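Local coordinates for protein phytase (PDB 2GFI) that hydrolyses phytate, releasing phosphate, as a 3-phytase of the histidine acid phosphatase family, an enzyme that probably works through a phosphohistidine intermediate, at residues E378-G383 / Y387-I392; V396-K401 / P406-N411. All coordinates share one frame; numbering follows the deposited sequence.

Interaction 1: residues E378-G383 / Y387-I392; sequences EKYACG and YVRYVI
Glu378 and Arg389 face each other as a hydrogen-bonded pair of an antiparallel beta hairpin, formed by strands 374-382 and 385-392 of the phosphatase sheet, and their side chains run alongside in the same direction to a salt bridge. Two of the arginine nitrogens, NE and NH2, share one oxygen: Glu378 OE1 lies 2.7 Å from Arg389 NE, with an angle of 158° at the hydrogen, and 3.0 Å from Arg389 NH2 in a more bent bond. OE1 sits in the guanidinium plane, and the carboxylate is only 23° off it. Tyr380 shares this face of the sheet and turns its ring almost perpendicular to the guanidinium; its OH lies over one guanidinium face and meets Arg389 CD at 3.5 Å. The arginine reaches this place with CG between its backbone N and carbonyl carbon (chi1 73°) and an extended chain beyond. Further along, Tyr380 CE1 packs 3.7 Å from Tyr387 CB, the two side chains crossing at about a right angle.

Backbone bonds set this register: Glu378 and Arg389 exchange N-H and C=O both ways, as do Tyr380 and Tyr387. Around the ion pair, Lys147 and Tyr148 take Glu378 OE2, while Asp54 O and Gly407 O receive Arg389 NH2 and NH1, which fixes both groups in a buried setting; Tyr380 OH bonds to Pro406 O. A leucine in place of Arg389 would probably leave the buried Glu378 OE1 without its two donors and Gly407 O without its N-H. Toward the turn, Cys382 CB touches Tyr387 CE2 at 3.7 Å, and a water bridges the same two residues, donating to Cys382 O at 2.6 Å and lying 2.8 Å from Tyr387 OH.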
loop_
_atom_site.group_PDB
_atom_site.type_symbol
_atom_site.label_atom_id
_atom_site.label_comp_id
_atom_site.label_asym_id
_atom_site.label_seq_id
_atom_site.Cartn_x
_atom_site.Cartn_y
_atom_site.Cartn_z
ATOM N N GLU A 378 -17.027 -17.644 -16.483
ATOM C CA GLU A 378 -17.837 -18.147 -15.382
ATOM C C GLU A 378 -19.233 -18.259 -15.921
ATOM O O GLU A 378 -19.666 -17.395 -16.653
ATOM C CB GLU A 378 -17.906 -17.171 -14.197
ATOM C CG GLU A 378 -16.564 -16.655 -13.753
ATOM C CD GLU A 378 -16.639 -15.683 -12.603
ATOM O OE1 GLU A 378 -17.460 -14.737 -12.646
ATOM O OE2 GLU A 378 -15.850 -15.878 -11.669
ATOM N N LYS A 379 -19.939 -19.305 -15.516
ATOM C CA LYS A 379 -21.322 -19.493 -15.878
ATOM C C LYS A 379 -22.022 -19.706 -14.571
ATOM O O LYS A 379 -21.604 -20.521 -13.778
ATOM C CB LYS A 379 -21.489 -20.731 -16.768
ATOM C CG LYS A 379 -22.945 -21.031 -17.117
ATOM C CD LYS A 379 -23.061 -22.381 -17.749
ATOM C CE LYS A 379 -24.525 -22.752 -17.936
ATOM N NZ LYS A 379 -24.643 -23.921 -18.843
ATOM N N TYR A 380 -23.082 -18.954 -14.334
ATOM C CA TYR A 380 -23.820 -19.119 -13.102
ATOM C C TYR A 380 -25.299 -18.866 -13.302
ATOM O O TYR A 380 -25.720 -18.145 -14.220
ATOM C CB TYR A 380 -23.275 -18.199 -11.980
ATOM C CG TYR A 380 -23.042 -16.744 -12.367
ATOM C CD1 TYR A 380 -24.115 -15.870 -12.604
ATOM C CD2 TYR A 380 -21.737 -16.248 -12.475
ATOM C CE1 TYR A 380 -23.886 -14.541 -12.970
ATOM C CE2 TYR A 380 -21.486 -14.940 -12.794
ATOM C CZ TYR A 380 -22.553 -14.076 -13.044
ATOM O OH TYR A 380 -22.281 -12.764 -13.364
ATOM N N ALA A 381 -26.074 -19.453 -12.408
ATOM C CA ALA A 381 -27.521 -19.419 -12.487
ATOM C C ALA A 381 -28.023 -18.351 -11.554
ATOM O O ALA A 381 -27.655 -18.296 -10.376
ATOM C CB ALA A 381 -28.125 -20.801 -12.092
ATOM N N CYS A 382 -28.901 -17.521 -12.062
ATOM C CA CYS A 382 -29.562 -16.566 -11.210
ATOM C C CYS A 382 -31.027 -16.748 -11.527
ATOM O O CYS A 382 -31.451 -16.479 -12.661
ATOM C CB CYS A 382 -29.111 -15.149 -11.546
ATOM S SG CYS A 382 -30.045 -13.929 -10.614
ATOM N N GLY A 383 -31.793 -17.233 -10.551
ATOM C CA GLY A 383 -33.181 -17.611 -10.825
ATOM C C GLY A 383 -33.277 -18.739 -11.844
ATOM O O GLY A 383 -32.622 -19.763 -11.707
ATOM N N TYR A 387 -26.225 -17.356 -16.758
ATOM C CA TYR A 387 -25.439 -16.209 -17.192
ATOM C C TYR A 387 -23.989 -16.607 -17.376
ATOM O O TYR A 387 -23.469 -17.486 -16.691
ATOM C CB TYR A 387 -25.570 -15.073 -16.194
ATOM C CG TYR A 387 -26.984 -14.585 -16.133
ATOM C CD1 TYR A 387 -27.433 -13.592 -16.997
ATOM C CD2 TYR A 387 -27.892 -15.154 -15.236
ATOM C CE1 TYR A 387 -28.747 -13.168 -16.958
ATOM C CE2 TYR A 387 -29.192 -14.736 -15.179
ATOM C CZ TYR A 387 -29.622 -13.760 -16.043
ATOM O OH TYR A 387 -30.925 -13.351 -15.990
ATOM N N VAL A 388 -23.361 -15.940 -18.329
ATOM C CA VAL A 388 -21.982 -16.175 -18.681
ATOM C C VAL A 388 -21.248 -14.826 -18.569
ATOM O O VAL A 388 -21.794 -13.792 -18.904
ATOM C CB VAL A 388 -21.927 -16.780 -20.115
ATOM C CG1 VAL A 388 -20.560 -16.748 -20.665
ATOM C CG2 VAL A 388 -22.417 -18.243 -20.081
ATOM N N ARG A 389 -20.027 -14.827 -18.057
ATOM C CA ARG A 389 -19.214 -13.625 -18.168
ATOM C C ARG A 389 -17.741 -13.987 -18.204
ATOM O O ARG A 389 -17.346 -15.087 -17.807
ATOM C CB ARG A 389 -19.510 -12.627 -17.031
ATOM C CG ARG A 389 -18.976 -13.051 -15.697
ATOM C CD ARG A 389 -19.137 -11.990 -14.645
ATOM N NE ARG A 389 -18.690 -12.487 -13.364
ATOM C CZ ARG A 389 -18.832 -11.821 -12.233
ATOM N NH1 ARG A 389 -19.443 -10.627 -12.246
ATOM N NH2 ARG A 389 -18.392 -12.354 -11.087
ATOM N N TYR A 390 -16.946 -13.037 -18.682
ATOM C CA TYR A 390 -15.504 -13.180 -18.780
ATOM C C TYR A 390 -14.764 -12.468 -17.654
ATOM O O TYR A 390 -15.081 -11.332 -17.331
ATOM C CB TYR A 390 -15.054 -12.574 -20.086
ATOM C CG TYR A 390 -15.288 -13.469 -21.257
ATOM C CD1 TYR A 390 -14.286 -14.353 -21.685
ATOM C CD2 TYR A 390 -16.514 -13.452 -21.947
ATOM C CE1 TYR A 390 -14.493 -15.170 -22.768
ATOM C CE2 TYR A 390 -16.726 -14.289 -23.046
ATOM C CZ TYR A 390 -15.720 -15.141 -23.433
ATOM O OH TYR A 390 -15.915 -15.969 -24.511
ATOM N N VAL A 391 -13.762 -13.140 -17.087
ATOM C CA VAL A 391 -12.847 -12.535 -16.143
ATOM C C VAL A 391 -11.458 -12.718 -16.770
ATOM O O VAL A 391 -10.924 -13.841 -16.837
ATOM C CB VAL A 391 -12.952 -13.200 -14.732
ATOM C CG1 VAL A 391 -12.332 -12.326 -13.670
ATOM C CG2 VAL A 391 -14.423 -13.486 -14.348
ATOM N N ILE A 392 -10.888 -11.611 -17.268
ATOM C CA ILE A 392 -9.605 -11.624 -17.932
ATOM C C ILE A 392 -8.616 -11.031 -16.947
ATOM O O ILE A 392 -8.762 -9.888 -16.489
ATOM C CB ILE A 392 -9.660 -10.756 -19.154
ATOM C CG1 ILE A 392 -10.912 -11.053 -19.994
ATOM C CG2 ILE A 392 -8.304 -10.832 -19.933
ATOM C CD1 ILE A 392 -11.110 -12.553 -20.307
HETATM O O HOH W 1 -32.454 -14.505 -13.926
#

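Interaction 2: residues V396-K401 / P406-N411; sequences VIPIKK and PGFSCN
Pro398 and Phe408 make the close part of this contact: Pro398 CG lies 3.7 Å from Phe408 CB, and Pro398 CB comes equally near, 3.7 Å, to Phe408 O. The two side chains run side by side, so the proline meets the root of the phenylalanine, while the ring continues away from segment 396-401. With CG anti to the carbonyl carbon (chi1 -60°), that ring reaches the second subunit, where it stacks edge-to-face on Phe359 of that chain.

The flanks are looser. Val396 CG1 stands 3.9 Å from the carbonyl Gly407 O, and Ile399 CD1 makes one apolar approach, 4.0 Å, to Cys410 CB. Between the backbones a water fills the role of a direct bond, accepting from Ile399 N at 2.9 Å and donating to Phe408 O at 2.7 Å. Farther out, the exposed Lys400 and Lys401 pack on Tyr356 of the second subunit rather than on 406-411. Cys410 closes the intervening loop through its disulfide to Cys402.

Within 406-411 Ser409 OG donates to Pro406 O, though the 2.5 Å separation is so short that its exact length is doubtful. Gly407 and Phe408 both have positive phi, a conformation that suits the glycine. Phe408 and Ser409 together face Gly405, the geometry of a G1 beta bulge, placed here just before the short strand 410-411.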
loop_
_atom_site.group_PDB
_atom_site.type_symbol
_atom_site.label_atom_id
_atom_site.label_comp_id
_atom_site.label_asym_id
_atom_site.label_seq_id
_atom_site.Cartn_x
_atom_site.Cartn_y
_atom_site.Cartn_z
ATOM N N VAL A 396 -13.550 -8.512 -14.403
ATOM C CA VAL A 396 -14.695 -8.872 -15.223
ATOM C C VAL A 396 -14.628 -7.943 -16.392
ATOM O O VAL A 396 -14.484 -6.734 -16.212
ATOM C CB VAL A 396 -16.050 -8.708 -14.498
ATOM C CG1 VAL A 396 -17.208 -8.952 -15.481
ATOM C CG2 VAL A 396 -16.130 -9.613 -13.232
ATOM N N ILE A 397 -14.695 -8.508 -17.589
ATOM C CA ILE A 397 -14.815 -7.723 -18.820
ATOM C C ILE A 397 -16.159 -8.021 -19.451
ATOM O O ILE A 397 -16.305 -9.049 -20.115
ATOM C CB ILE A 397 -13.657 -8.048 -19.805
ATOM C CG1 ILE A 397 -12.283 -7.983 -19.093
ATOM C CG2 ILE A 397 -13.734 -7.164 -21.059
ATOM C CD1 ILE A 397 -11.828 -6.581 -18.591
ATOM N N PRO A 398 -17.158 -7.162 -19.236
ATOM C CA PRO A 398 -18.461 -7.406 -19.814
ATOM C C PRO A 398 -18.433 -7.417 -21.357
ATOM O O PRO A 398 -17.606 -6.739 -21.980
ATOM C CB PRO A 398 -19.314 -6.249 -19.272
ATOM C CG PRO A 398 -18.619 -5.834 -17.986
ATOM C CD PRO A 398 -17.148 -5.936 -18.405
ATOM N N ILE A 399 -19.309 -8.231 -21.947
ATOM C CA ILE A 399 -19.474 -8.244 -23.373
ATOM C C ILE A 399 -20.321 -7.055 -23.729
ATOM O O ILE A 399 -21.359 -6.840 -23.134
ATOM C CB ILE A 399 -20.173 -9.519 -23.837
ATOM C CG1 ILE A 399 -19.381 -10.738 -23.403
ATOM C CG2 ILE A 399 -20.390 -9.458 -25.342
ATOM C CD1 ILE A 399 -20.155 -12.009 -23.527
ATOM N N LYS A 400 -19.859 -6.280 -24.696
ATOM C CA LYS A 400 -20.594 -5.142 -25.180
ATOM C C LYS A 400 -22.033 -5.522 -25.556
ATOM O O LYS A 400 -22.275 -6.404 -26.416
ATOM C CB LYS A 400 -19.867 -4.552 -26.381
ATOM C CG LYS A 400 -20.458 -3.248 -26.868
ATOM C CD LYS A 400 -19.736 -2.821 -28.137
ATOM C CE LYS A 400 -20.536 -1.759 -28.852
ATOM N NZ LYS A 400 -19.752 -1.185 -29.993
ATOM N N LYS A 401 -22.973 -4.834 -24.917
ATOM C CA LYS A 401 -24.386 -4.991 -25.176
ATOM C C LYS A 401 -24.867 -6.361 -24.734
ATOM O O LYS A 401 -26.003 -6.726 -25.031
ATOM C CB LYS A 401 -24.718 -4.801 -26.651
ATOM C CG LYS A 401 -24.308 -3.454 -27.186
ATOM C CD LYS A 401 -25.017 -3.144 -28.531
ATOM C CE LYS A 401 -24.409 -1.891 -29.192
ATOM N NZ LYS A 401 -25.252 -1.404 -30.351
ATOM N N PRO A 406 -26.827 -10.308 -13.958
ATOM C CA PRO A 406 -26.130 -10.010 -12.695
ATOM C C PRO A 406 -24.602 -10.090 -12.860
ATOM O O PRO A 406 -24.115 -10.941 -13.601
ATOM C CB PRO A 406 -26.610 -11.121 -11.753
ATOM C CG PRO A 406 -27.888 -11.607 -12.375
ATOM C CD PRO A 406 -27.699 -11.495 -13.851
ATOM N N GLY A 407 -23.868 -9.193 -12.206
ATOM C CA GLY A 407 -22.409 -9.118 -12.344
ATOM C C GLY A 407 -22.002 -8.735 -13.762
ATOM O O GLY A 407 -20.926 -9.117 -14.210
ATOM N N PHE A 408 -22.874 -7.999 -14.461
ATOM C CA PHE A 408 -22.689 -7.598 -15.872
ATOM C C PHE A 408 -22.438 -8.747 -16.837
ATOM O O PHE A 408 -21.621 -8.659 -17.773
ATOM C CB PHE A 408 -21.631 -6.499 -16.016
ATOM C CG PHE A 408 -21.977 -5.267 -15.267
ATOM C CD1 PHE A 408 -22.957 -4.391 -15.757
ATOM C CD2 PHE A 408 -21.335 -4.969 -14.072
ATOM C CE1 PHE A 408 -23.297 -3.227 -15.037
ATOM C CE2 PHE A 408 -21.640 -3.810 -13.352
ATOM C CZ PHE A 408 -22.633 -2.945 -13.835
ATOM N N SER A 409 -23.195 -9.822 -16.597
ATOM C CA SER A 409 -23.072 -11.056 -17.333
ATOM C C SER A 409 -24.053 -11.111 -18.506
ATOM O O SER A 409 -24.947 -10.278 -18.649
ATOM C CB SER A 409 -23.322 -12.216 -16.375
ATOM O OG SER A 409 -24.600 -12.076 -15.763
ATOM N N CYS A 410 -23.871 -12.116 -19.343
ATOM C CA CYS A 410 -24.666 -12.313 -20.527
ATOM C C CYS A 410 -25.535 -13.573 -20.364
ATOM O O CYS A 410 -24.984 -14.655 -20.093
ATOM C CB CYS A 410 -23.723 -12.521 -21.687
ATOM S SG CYS A 410 -24.559 -12.545 -23.251
ATOM N N ASN A 411 -26.862 -13.440 -20.512
ATOM C CA ASN A 411 -27.741 -14.615 -20.501
ATOM C C ASN A 411 -27.204 -15.616 -21.509
ATOM O O ASN A 411 -26.879 -15.255 -22.636
ATOM C CB ASN A 411 -29.185 -14.239 -20.881
ATOM C CG ASN A 411 -30.199 -15.321 -20.510
ATOM O OD1 ASN A 411 -30.103 -16.468 -20.945
ATOM N ND2 ASN A 411 -31.189 -14.947 -19.706
HETATM O O HOH W 2 -20.919 -9.765 -20.086
#

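Interaction 1 closes before interaction 2 opens along the chain, and their centres lie 8 Å apart. Both are buried, yet 378-383/387-392 lies within the sheet, joined by paired backbone bonds and an ion pair, whereas 396-401/406-411 relies on apolar side chains and a water, at a face met by the second subunit. Strand 385-392 unites them: it pairs with 374-382 in the hairpin and also with both 395-397 and 410-411. Direct contacts join the two, notably Val388 O to Cys410 N at 2.7 Å, a probable hydrogen bond, and the packing of Tyr387 CB on Ser409 OG at 3.2 Å.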